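Local structure of lovastatin nonaketide synthase mokA (6AD3) at residues 80-85 and 207-212; 313-318 and 510-515. The protein is an iterative polyketide synthase that builds the nonaketide of monacolin K (lovastatin), represented here by its condensation domain. The protein carries 1 engineered substitution. All coordinates share one frame; numbering follows the deposited sequence.

Interaction 1: 80-85 and 207-212; sequences LGQEYA and HRFVGD
The loop after strand 199-206 carries a variant of the HHxxxDG signature of condensation domains, His-207 and Arg-208 through Asp-212, and Phe-209 within it meets Gln-82 and Ala-85 on the first turns of helix 80-91. The polar link is one hydrogen bond: Gln-82 NE2 donates to the backbone Phe-209 O at 2.9 Å, nearly straight at 167°. The oxygen lies in the plane of the glutamine amide, while the donor is tilted slightly out of the carbonyl plane. A chain extended beyond CG carries the amide across the gap, and its other end, OE1, accepts from Ser-79 N, so the flat group is gripped twice and cannot readily flip.

Beside this bond the packing is apolar. Ala-85 CB approaches the Phe-209 ring at its edge, 3.9 Å from Phe-209 CE1; it also lies 3.9 Å from Arg-208 CG. A single methyl suits a helix face that comes this near the loop. On one face of the same ring sits His-207 NE2, 3.5 Å above the plane and over its centre, and Phe-133 meets the ring at a steep angle.

Arg-208 stands where the second histidine of the signature would be. CG is anti to its own N (chi1 172°), which sets the methylene against Ala-85; bends at chi2 and chi3 then curl the chain back, bringing Arg-208 NH2 to Gly-211 O at 2.8 Å. Asp-212 caps helix 213-227, the structural role expected of the signature aspartate. The helix thus meets the signature loop through the amide-carbonyl bond and the Ala-85 methyl, which touches both ring edge and arginine methylene. Gln-82's neutral amide satisfies a buried carbonyl, while the charges nearby, Arg-208 and Asp-212, are matched by Glu-462 and Arg-357.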
loop_
_atom_site.group_PDB
_atom_site.type_symbol
_atom_site.label_atom_id
_atom_site.label_comp_id
_atom_site.label_asym_id
_atom_site.label_seq_id
_atom_site.Cartn_x
_atom_site.Cartn_y
_atom_site.Cartn_z
ATOM N N LEU A 80 15.844 4.950 -1.509
ATOM C CA LEU A 80 15.324 5.997 -0.650
ATOM C C LEU A 80 14.101 5.449 0.167
ATOM O O LEU A 80 13.992 5.660 1.380
ATOM C CB LEU A 80 14.966 7.200 -1.509
ATOM C CG LEU A 80 16.157 8.016 -2.032
ATOM C CD1 LEU A 80 15.716 8.947 -3.149
ATOM C CD2 LEU A 80 16.796 8.784 -0.894
ATOM N N GLY A 81 13.205 4.765 -0.513
ATOM C CA GLY A 81 12.039 4.160 0.127
ATOM C C GLY A 81 12.431 3.089 1.117
ATOM O O GLY A 81 11.863 3.019 2.222
ATOM N N GLN A 82 13.388 2.223 0.755
ATOM C CA GLN A 82 13.891 1.240 1.733
ATOM C C GLN A 82 14.458 1.903 2.986
ATOM O O GLN A 82 14.245 1.436 4.104
ATOM C CB GLN A 82 14.944 0.351 1.120
ATOM C CG GLN A 82 14.411 -0.666 0.125
ATOM C CD GLN A 82 15.520 -1.394 -0.607
ATOM O OE1 GLN A 82 16.634 -0.878 -0.754
ATOM N NE2 GLN A 82 15.262 -2.643 -0.980
ATOM N N GLU A 83 15.196 3.009 2.802
ATOM C CA GLU A 83 15.851 3.658 3.898
ATOM C C GLU A 83 14.858 4.219 4.921
ATOM O O GLU A 83 15.018 4.004 6.122
ATOM C CB GLU A 83 16.771 4.769 3.369
ATOM C CG GLU A 83 17.487 5.547 4.458
ATOM C CD GLU A 83 18.458 6.600 3.906
ATOM O OE1 GLU A 83 18.880 6.524 2.741
ATOM O OE2 GLU A 83 18.706 7.577 4.614
ATOM N N TYR A 84 13.776 4.853 4.451
ATOM C CA TYR A 84 12.780 5.387 5.383
ATOM C C TYR A 84 12.033 4.228 6.074
ATOM O O TYR A 84 11.840 4.220 7.267
ATOM C CB TYR A 84 11.776 6.309 4.674
ATOM C CG TYR A 84 10.822 7.002 5.661
ATOM C CD1 TYR A 84 11.279 8.039 6.492
ATOM C CD2 TYR A 84 9.521 6.563 5.808
ATOM C CE1 TYR A 84 10.435 8.638 7.411
ATOM C CE2 TYR A 84 8.662 7.128 6.731
ATOM C CZ TYR A 84 9.108 8.176 7.525
ATOM O OH TYR A 84 8.260 8.656 8.479
ATOM N N ALA A 85 11.737 3.207 5.319
ATOM C CA ALA A 85 11.118 2.034 5.883
ATOM C C ALA A 85 12.010 1.379 6.958
ATOM O O ALA A 85 11.523 0.941 7.986
ATOM C CB ALA A 85 10.800 1.063 4.767
ATOM N N HIS A 207 8.727 -9.325 3.054
ATOM C CA HIS A 207 9.270 -8.220 3.805
ATOM C C HIS A 207 9.062 -6.948 3.017
ATOM O O HIS A 207 9.100 -6.949 1.782
ATOM C CB HIS A 207 10.746 -8.437 4.113
ATOM C CG HIS A 207 11.311 -7.426 5.059
ATOM N ND1 HIS A 207 11.403 -7.626 6.421
ATOM C CD2 HIS A 207 11.825 -6.205 4.823
ATOM C CE1 HIS A 207 11.911 -6.553 6.983
ATOM N NE2 HIS A 207 12.152 -5.666 6.041
ATOM N N ARG A 208 8.854 -5.845 3.744
ATOM C CA ARG A 208 8.658 -4.521 3.135
ATOM C C ARG A 208 9.711 -4.190 2.087
ATOM O O ARG A 208 9.397 -3.570 1.097
ATOM C CB ARG A 208 8.667 -3.469 4.225
ATOM C CG ARG A 208 8.672 -2.001 3.776
ATOM C CD ARG A 208 7.339 -1.535 3.279
ATOM N NE ARG A 208 6.991 -2.084 1.969
ATOM C CZ ARG A 208 5.815 -1.927 1.381
ATOM N NH1 ARG A 208 4.854 -1.265 1.983
ATOM N NH2 ARG A 208 5.581 -2.441 0.183
ATOM N N PHE A 209 10.971 -4.528 2.349
ATOM C CA PHE A 209 12.032 -4.041 1.531
ATOM C C PHE A 209 12.038 -4.617 0.090
ATOM O O PHE A 209 12.774 -4.093 -0.768
ATOM C CB PHE A 209 13.397 -4.344 2.158
ATOM C CG PHE A 209 13.706 -3.593 3.427
ATOM C CD1 PHE A 209 12.882 -2.596 3.901
ATOM C CD2 PHE A 209 14.820 -3.958 4.191
ATOM C CE1 PHE A 209 13.119 -2.013 5.105
ATOM C CE2 PHE A 209 15.054 -3.360 5.405
ATOM C CZ PHE A 209 14.238 -2.347 5.833
ATOM N N VAL A 210 11.326 -5.718 -0.154
ATOM C CA VAL A 210 11.459 -6.478 -1.423
ATOM C C VAL A 210 10.215 -6.510 -2.288
ATOM O O VAL A 210 10.239 -7.099 -3.359
ATOM C CB VAL A 210 11.987 -7.914 -1.229
ATOM C CG1 VAL A 210 13.352 -7.872 -0.519
ATOM C CG2 VAL A 210 10.996 -8.759 -0.416
ATOM N N GLY A 211 9.134 -5.895 -1.819
ATOM C CA GLY A 211 7.893 -5.950 -2.559
ATOM C C GLY A 211 6.935 -4.815 -2.372
ATOM O O GLY A 211 7.213 -3.845 -1.656
ATOM N N ASP A 212 5.810 -4.926 -3.099
ATOM C CA ASP A 212 4.662 -3.996 -3.001
ATOM C C ASP A 212 3.575 -4.520 -3.930
ATOM O O ASP A 212 3.705 -5.607 -4.458
ATOM C CB ASP A 212 5.041 -2.502 -3.332
ATOM C CG ASP A 212 5.503 -2.266 -4.784
ATOM O OD1 ASP A 212 5.226 -3.066 -5.704
ATOM O OD2 ASP A 212 6.121 -1.194 -5.021
#

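Interaction 2: 313-318 and 510-515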
loop_
_atom_site.group_PDB
_atom_site.type_symbol
_atom_site.label_atom_id
_atom_site.label_comp_id
_atom_site.label_asym_id
_atom_site.label_seq_id
_atom_site.Cartn_x
_atom_site.Cartn_y
_atom_site.Cartn_z
ATOM N N ALA A 313 -21.356 1.771 -8.648
ATOM C CA ALA A 313 -20.093 1.797 -9.437
ATOM C C ALA A 313 -20.295 2.299 -10.850
ATOM O O ALA A 313 -19.482 3.101 -11.366
ATOM C CB ALA A 313 -19.461 0.442 -9.459
ATOM N N PHE A 314 -21.398 1.870 -11.452
ATOM C CA PHE A 314 -21.784 2.312 -12.799
ATOM C C PHE A 314 -22.037 3.809 -12.838
ATOM O O PHE A 314 -21.546 4.505 -13.747
ATOM C CB PHE A 314 -23.009 1.523 -13.282
ATOM C CG PHE A 314 -23.617 2.060 -14.564
ATOM C CD1 PHE A 314 -23.061 1.733 -15.789
ATOM C CD2 PHE A 314 -24.652 2.949 -14.518
ATOM C CE1 PHE A 314 -23.591 2.246 -16.957
ATOM C CE2 PHE A 314 -25.214 3.448 -15.682
ATOM C CZ PHE A 314 -24.689 3.079 -16.900
ATOM N N ARG A 315 -22.821 4.337 -11.892
ATOM C CA ARG A 315 -23.092 5.762 -11.853
ATOM C C ARG A 315 -21.812 6.559 -11.651
ATOM O O ARG A 315 -21.645 7.642 -12.205
ATOM C CB ARG A 315 -24.093 6.104 -10.743
ATOM C CG ARG A 315 -25.489 5.592 -11.035
ATOM C CD ARG A 315 -26.540 6.149 -10.092
ATOM N NE ARG A 315 -27.764 5.377 -10.290
ATOM C CZ ARG A 315 -28.113 4.341 -9.539
ATOM N NH1 ARG A 315 -27.552 4.193 -8.336
ATOM N NH2 ARG A 315 -29.145 3.571 -9.907
ATOM N N ILE A 316 -20.924 6.044 -10.833
ATOM C CA ILE A 316 -19.669 6.715 -10.640
ATOM C C ILE A 316 -18.845 6.767 -11.944
ATOM O O ILE A 316 -18.294 7.803 -12.289
ATOM C CB ILE A 316 -18.887 6.073 -9.485
ATOM C CG1 ILE A 316 -19.584 6.417 -8.164
ATOM C CG2 ILE A 316 -17.437 6.587 -9.461
ATOM C CD1 ILE A 316 -19.022 5.632 -6.973
ATOM N N ARG A 317 -18.823 5.693 -12.709
ATOM C CA ARG A 317 -18.106 5.734 -13.988
ATOM C C ARG A 317 -18.737 6.744 -14.919
ATOM O O ARG A 317 -18.036 7.516 -15.565
ATOM C CB ARG A 317 -18.060 4.357 -14.656
ATOM C CG ARG A 317 -17.236 3.339 -13.881
ATOM C CD ARG A 317 -16.932 2.087 -14.709
ATOM N NE ARG A 317 -18.132 1.432 -15.205
ATOM C CZ ARG A 317 -18.864 0.581 -14.495
ATOM N NH1 ARG A 317 -18.485 0.247 -13.278
ATOM N NH2 ARG A 317 -19.942 0.026 -15.030
ATOM N N GLU A 318 -20.068 6.777 -14.952
ATOM C CA GLU A 318 -20.785 7.703 -15.867
ATOM C C GLU A 318 -20.521 9.151 -15.512
ATOM O O GLU A 318 -20.215 9.965 -16.383
ATOM C CB GLU A 318 -22.299 7.429 -15.871
ATOM C CG GLU A 318 -22.624 6.037 -16.355
ATOM C CD GLU A 318 -21.987 5.731 -17.710
ATOM O OE1 GLU A 318 -20.940 5.015 -17.761
ATOM O OE2 GLU A 318 -22.456 6.310 -18.690
ATOM N N PHE A 510 -23.963 11.089 -3.987
ATOM C CA PHE A 510 -23.317 12.004 -4.928
ATOM C C PHE A 510 -23.314 11.478 -6.359
ATOM O O PHE A 510 -23.309 12.279 -7.315
ATOM C CB PHE A 510 -21.883 12.368 -4.487
ATOM C CG PHE A 510 -21.826 13.300 -3.306
ATOM C CD1 PHE A 510 -22.629 14.418 -3.244
ATOM C CD2 PHE A 510 -20.974 13.046 -2.248
ATOM C CE1 PHE A 510 -22.559 15.293 -2.179
ATOM C CE2 PHE A 510 -20.909 13.919 -1.160
ATOM C CZ PHE A 510 -21.714 15.022 -1.113
ATOM N N SER A 511 -23.251 10.153 -6.521
ATOM C CA SER A 511 -23.221 9.584 -7.820
ATOM C C SER A 511 -24.633 9.611 -8.425
ATOM O O SER A 511 -24.771 9.706 -9.625
ATOM C CB SER A 511 -22.639 8.165 -7.804
ATOM O OG SER A 511 -23.523 7.222 -7.216
ATOM N N MET A 512 -25.653 9.622 -7.562
ATOM C CA MET A 512 -27.060 9.854 -8.004
ATOM C C MET A 512 -27.256 11.330 -8.392
ATOM O O MET A 512 -27.916 11.641 -9.371
ATOM C CB MET A 512 -28.004 9.476 -6.871
ATOM C CG MET A 512 -29.473 9.492 -7.207
ATOM S SD MET A 512 -29.919 8.183 -8.366
ATOM C CE MET A 512 -29.762 6.750 -7.294
ATOM N N ASN A 513 -26.660 12.237 -7.631
ATOM C CA ASN A 513 -26.872 13.667 -7.828
ATOM C C ASN A 513 -25.643 14.480 -7.450
ATOM O O ASN A 513 -25.528 14.943 -6.307
ATOM C CB ASN A 513 -28.053 14.128 -6.976
ATOM C CG ASN A 513 -28.442 15.562 -7.234
ATOM O OD1 ASN A 513 -27.765 16.278 -7.958
ATOM N ND2 ASN A 513 -29.536 15.994 -6.614
ATOM N N PRO A 514 -24.800 14.775 -8.441
ATOM C CA PRO A 514 -23.573 15.561 -8.242
ATOM C C PRO A 514 -23.819 17.042 -8.086
ATOM O O PRO A 514 -22.891 17.790 -7.844
ATOM C CB PRO A 514 -22.761 15.329 -9.526
ATOM C CG PRO A 514 -23.529 14.351 -10.349
ATOM C CD PRO A 514 -24.904 14.202 -9.797
ATOM N N ALA A 515 -25.073 17.472 -8.162
ATOM C CA ALA A 515 -25.384 18.874 -7.936
ATOM C C ALA A 515 -25.538 19.188 -6.451
ATOM O O ALA A 515 -25.798 20.346 -6.077
ATOM C CB ALA A 515 -26.686 19.245 -8.681
HETATM O O HOH W 1 -26.019 5.804 -7.035
#
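Over one face of the Arg-315 guanidinium lies the methyl CE of Met-512, 3.5 Å above the plane and offset toward the rim, while a water sits at the edge in the plane. The two segments bring together helix 310-322 and the last turn of helix 495-512, a helix-helix packing in the C-terminal half of the condensation domain.

Arg-315 and Met-512 run side by side and point the same way. The arginine is extended from CG to NE, whereas Met-512 bends at chi2 and chi3 (68° and 71°), which folds its methyl back over the guanidinium; the nearest approach is Met-512 CE to Arg-315 NH1, 3.5 Å. Methionine suits this exposed border because its flexible chain can set the terminal methyl on one face of the cation, while its sulfur stays farther off, with Met-512 SD 4.0 Å from Arg-315 NE.

Deeper in, where the backbones come closest, the small Ser-511 lets the helices approach: its CB rests 3.5 Å from Ile-316 CG1, and its OG lies against Arg-315 CB. Ile-316 continues into an apolar layer with Phe-330 and Tyr-331 of helix 327-343, a buried place that suits a branched aliphatic side chain. Ser-511 OG is hydrogen-bonded to Leu-507 O one turn back, the usual way for a serine to settle its hydroxyl within a helix.

Past Met-512 the helix ends, and Asn-513 OD1 accepts from Ala-515 N in an Asx turn that shapes the exit. Arginine and serine are joined by the water, which accepts from Arg-315 NH1 at 2.6 Å and donates to Ser-511 OG at 2.9 Å.

From the N terminus, the chain forms strand 72-77 and helix 80-91, then runs on until interaction 1 brings the loop at 207-212 back to that helix, 121 residues lying between its segments; this closes a loop in the N-terminal half and ties helix 80-91 to the loop between strand 199-206 and helix 213-227. Only after this does interaction 2 open, at helix 310-322, and it closes 191 residues later at helix 495-512, near the C terminus. The two loops therefore follow in series, neither nested nor crossed. Their centres are 37 Å apart, on opposite sides of the chain's centre: interaction 1 reaches the buried signature loop, and interaction 2 joins two helices far from that centre.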